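Local coordinates for protein bradyzoite surface antigen BSR4 (Toxoplasma gondii, PDB 2JKS) that is a zinc-binding bradyzoite surface antigen of the SAG1-related superfamily, probably displayed on the parasite surface, at residues V89-K92 with D93-T97; L257-Q261 with T262-E266. One frame throughout, in Å; residues are numbered along the deposited sequence.

Contact 1. Residues V89-K92 with D93-T97; sequences VTLK and DLLET. With ZN (zinc ion), chain F.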
# COMPACT_ATOMS: atom_id res chain seq x y z
N VAL A 89 3.97 -4.64 15.67
CA VAL A 89 2.84 -3.84 15.17
C VAL A 89 1.75 -4.82 14.74
O VAL A 89 2.04 -5.98 14.51
CB VAL A 89 3.28 -2.93 13.98
CG1 VAL A 89 4.35 -1.93 14.45
CG2 VAL A 89 3.84 -3.76 12.78
N THR A 90 0.50 -4.36 14.59
CA THR A 90 -0.49 -5.24 13.97
C THR A 90 -0.37 -5.05 12.44
O THR A 90 0.23 -4.04 11.99
CB THR A 90 -1.91 -4.98 14.51
OG1 THR A 90 -2.35 -3.69 14.07
CG2 THR A 90 -1.89 -5.04 16.06
N LEU A 91 -0.87 -6.01 11.66
CA LEU A 91 -0.78 -5.86 10.19
C LEU A 91 -1.65 -4.72 9.72
O LEU A 91 -1.24 -3.93 8.87
CB LEU A 91 -1.21 -7.13 9.45
CG LEU A 91 -0.11 -8.07 9.00
CD1 LEU A 91 -0.79 -9.21 8.28
CD2 LEU A 91 0.94 -7.37 8.11
N LYS A 92 -2.85 -4.62 10.29
CA LYS A 92 -3.76 -3.55 9.90
C LYS A 92 -3.13 -2.18 10.13
O LYS A 92 -3.34 -1.27 9.35
CB LYS A 92 -5.13 -3.70 10.57
CG LYS A 92 -5.27 -2.97 11.86
CD LYS A 92 -6.69 -3.07 12.44
CE LYS A 92 -7.72 -2.26 11.67
NZ LYS A 92 -7.46 -0.80 11.58
N ASP A 93 -2.32 -2.06 11.18
CA ASP A 93 -1.60 -0.82 11.46
C ASP A 93 -0.42 -0.59 10.51
O ASP A 93 -0.24 0.52 10.05
CB ASP A 93 -1.11 -0.77 12.90
CG ASP A 93 -2.20 -0.37 13.88
OD1 ASP A 93 -3.29 0.07 13.44
OD2 ASP A 93 -1.96 -0.51 15.10
N LEU A 94 0.38 -1.62 10.24
CA LEU A 94 1.49 -1.50 9.28
C LEU A 94 0.94 -1.17 7.88
O LEU A 94 1.47 -0.31 7.20
CB LEU A 94 2.31 -2.79 9.21
CG LEU A 94 3.51 -2.80 8.23
CD1 LEU A 94 4.55 -1.75 8.53
CD2 LEU A 94 4.17 -4.11 8.25
N LEU A 95 -0.17 -1.82 7.51
CA LEU A 95 -0.72 -1.66 6.16
C LEU A 95 -1.56 -0.41 6.02
O LEU A 95 -1.91 0.02 4.89
CB LEU A 95 -1.53 -2.90 5.76
CG LEU A 95 -0.66 -4.17 5.62
CD1 LEU A 95 -1.49 -5.36 5.26
CD2 LEU A 95 0.55 -4.02 4.63
N GLU A 96 -1.90 0.17 7.18
CA GLU A 96 -2.76 1.35 7.28
C GLU A 96 -4.10 1.13 6.62
O GLU A 96 -4.57 2.00 5.90
CB GLU A 96 -2.08 2.57 6.68
CG GLU A 96 -0.99 3.11 7.51
CD GLU A 96 -0.30 4.25 6.85
OE1 GLU A 96 0.91 4.16 6.64
OE2 GLU A 96 -0.97 5.25 6.49
N THR A 97 -4.70 -0.02 6.90
CA THR A 97 -5.94 -0.42 6.25
C THR A 97 -7.02 -0.66 7.30
O THR A 97 -6.74 -0.63 8.50
CB THR A 97 -5.71 -1.63 5.25
OG1 THR A 97 -4.99 -2.69 5.90
CG2 THR A 97 -4.93 -1.17 3.98
ZN ZN F . 1.40 6.08 5.74
O HOH W 1 0.17 -1.53 15.68
O HOH W 2 -5.29 0.69 10.48
O HOH W 3 2.19 7.39 7.63

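Contact 2. Residues L257-Q261 with T262-E266; sequences LTIPQ and TDLPE. With ZN (zinc ion), chain C.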
# COMPACT_ATOMS: atom_id res chain seq x y z
N LEU A 257 -14.96 17.00 -7.89
CA LEU A 257 -15.39 18.03 -8.83
C LEU A 257 -16.72 17.59 -9.48
O LEU A 257 -16.85 16.44 -9.87
CB LEU A 257 -14.31 18.21 -9.91
CG LEU A 257 -14.66 19.12 -11.09
CD1 LEU A 257 -14.76 20.55 -10.64
CD2 LEU A 257 -13.59 18.98 -12.19
N THR A 258 -17.71 18.50 -9.50
CA THR A 258 -18.99 18.27 -10.19
C THR A 258 -19.17 19.42 -11.14
O THR A 258 -19.29 20.58 -10.70
CB THR A 258 -20.18 18.24 -9.20
OG1 THR A 258 -19.94 17.23 -8.22
CG2 THR A 258 -21.51 17.96 -9.96
N ILE A 259 -19.10 19.13 -12.44
CA ILE A 259 -19.37 20.13 -13.45
C ILE A 259 -20.88 20.08 -13.71
O ILE A 259 -21.33 19.06 -14.18
CB ILE A 259 -18.62 19.84 -14.79
CG1 ILE A 259 -17.09 19.88 -14.60
CG2 ILE A 259 -19.02 20.82 -15.85
CD1 ILE A 259 -16.34 19.21 -15.77
N PRO A 260 -21.64 21.16 -13.40
CA PRO A 260 -23.09 21.14 -13.67
C PRO A 260 -23.37 20.73 -15.13
O PRO A 260 -22.62 21.10 -16.07
CB PRO A 260 -23.52 22.59 -13.37
CG PRO A 260 -22.47 23.12 -12.44
CD PRO A 260 -21.21 22.43 -12.78
N GLN A 261 -24.37 19.88 -15.35
CA GLN A 261 -24.44 19.21 -16.67
C GLN A 261 -24.60 20.13 -17.86
O GLN A 261 -24.21 19.77 -18.95
CB GLN A 261 -25.49 18.10 -16.69
CG GLN A 261 -25.23 17.03 -15.64
CD GLN A 261 -26.30 15.99 -15.57
OE1 GLN A 261 -27.40 16.25 -15.09
NE2 GLN A 261 -25.98 14.78 -16.00
N THR A 262 -25.18 21.29 -17.67
CA THR A 262 -25.32 22.29 -18.72
C THR A 262 -24.09 23.21 -18.88
O THR A 262 -24.08 24.10 -19.75
CB THR A 262 -26.58 23.17 -18.49
OG1 THR A 262 -26.46 23.91 -17.26
CG2 THR A 262 -27.86 22.29 -18.44
N ASP A 263 -23.06 22.98 -18.08
CA ASP A 263 -21.88 23.87 -18.02
C ASP A 263 -20.58 23.25 -18.59
O ASP A 263 -19.50 23.81 -18.39
CB ASP A 263 -21.60 24.26 -16.58
CG ASP A 263 -22.58 25.28 -16.02
OD1 ASP A 263 -23.32 25.91 -16.78
OD2 ASP A 263 -22.58 25.47 -14.80
N LEU A 264 -20.70 22.10 -19.23
CA LEU A 264 -19.61 21.44 -19.93
C LEU A 264 -19.18 22.32 -21.10
O LEU A 264 -20.01 23.04 -21.68
CB LEU A 264 -20.04 20.05 -20.39
CG LEU A 264 -19.92 19.10 -19.21
CD1 LEU A 264 -21.22 18.40 -18.83
CD2 LEU A 264 -18.76 18.10 -19.33
N PRO A 265 -17.86 22.32 -21.42
CA PRO A 265 -17.34 23.17 -22.50
C PRO A 265 -17.89 22.75 -23.88
O PRO A 265 -18.33 21.61 -24.07
CB PRO A 265 -15.82 22.94 -22.42
CG PRO A 265 -15.69 21.52 -21.91
CD PRO A 265 -16.78 21.48 -20.84
N GLU A 266 -17.82 23.67 -24.84
CA GLU A 266 -18.33 23.45 -26.18
C GLU A 266 -17.34 22.73 -27.04
O GLU A 266 -17.70 22.32 -28.13
CB GLU A 266 -18.70 24.78 -26.85
CG GLU A 266 -19.88 25.49 -26.25
CD GLU A 266 -21.12 24.64 -26.37
OE1 GLU A 266 -21.33 24.05 -27.45
OE2 GLU A 266 -21.83 24.54 -25.38
ZN ZN C . -22.78 22.57 -27.70
O HOH W 4 -22.91 22.10 -25.49
O HOH W 5 -22.81 23.28 -29.35

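Contact 1. Residues V89-K92 with D93-T97
Thr90 O accepts from Leu94 N at 3.0 Å and Leu91 O from Leu95 N at 2.7 Å, the i to i+4 bonds of one short helix, 91-95, closed by a Schellman motif. At its start Thr90 is the N-cap: OG1, held between the backbone N and the carbonyl carbon (chi1 68°), reaches Asp93 N at 3.3 Å in a weak bond. At the other end Glu96 takes positive phi (57°) as the C-prime residue, and Thr97 N bonds Lys92 O at 3.1 Å, with a weaker inner bond from Glu96 N to Asp93 O.

Lys92 spans this C-terminal turn: its chain bends at chi3 and chi4, folding NZ back to Thr97 O at 3.2 Å. A water accepts from NZ and donates to both Lys92 O and Thr97 O, tying the three together. The apolar face starts with Val89 CG2 against Leu94 CB at 4.0 Å; farther along, Leu91 CD2 meets Leu95 CD1 at 4.3 Å, and Phe134 of strand 132-141 touches Leu91 and Leu94. Glu96 extends beyond CG to the zinc ion shared with Asp205; Glu96 OE1 lies 2.2 Å from the metal, OE2 farther off, and OE1 is also hydrogen-bonded to Lys132 NZ.

Contact 2. Residues L257-Q261 with T262-E266
A type I beta turn is closed by a 2.8 Å bond from Asp263 N to Pro260 O, with Gln261 and Thr262 at its centre (psi -26° and 1°).

The side chain of Asp263 runs back over the proline that opens the turn. Its CB lies 3.4 Å from Pro260 O, the oxygen that its own backbone N binds. Next, CG comes to 3.9 Å from Pro260 CB. At the tip, OD2 meets the ring methylenes, 3.3 Å from Pro260 CG, so one carboxylate oxygen makes the closest approach to the ring. Trp244 touches both Pro260 and Asp263 from outside the turn.

Leu264 packs against the turn and the residue before it: its CG rests on Ile259 CG2 at 3.9 Å, the two side chains crossing at about a right angle, while CD1 meets Gln261 O at 3.3 Å. Beyond the turn, Glu266 OE1 binds a zinc ion at 2.1 Å, and a water on that metal donates to OE2. His310, which completes the protein ligands, belongs to the C-terminal run of histidines, evidently a purification tag, so this zinc site is probably not native. The single backbone bond thus fixes the turn, whereas the Asp263 carboxylate meets carbon atoms of the Pro260 ring, a packing contact that adds no hydrogen bond across it.

In the fold
Contact 1 comes first along the chain and lies in the first SRS domain, where the helix 91-95 follows strand 83-89 of the mixed sheet that also holds strands 53-67 and 132-141. Contact 2 lies in the second SRS domain, where the chain leaves strand 254-258 and enters the loop before strand 269-277. Their centres are about 40 Å apart and their nearest atoms about 23 Å, so they do not touch. The centre of contact 1 lies about 10 Å from that of the chain, the centre of contact 2 about 34 Å. Consistent with this, the zinc ion at contact 1 joins residues of both SRS domains, whereas that at contact 2 lies far out along the second domain.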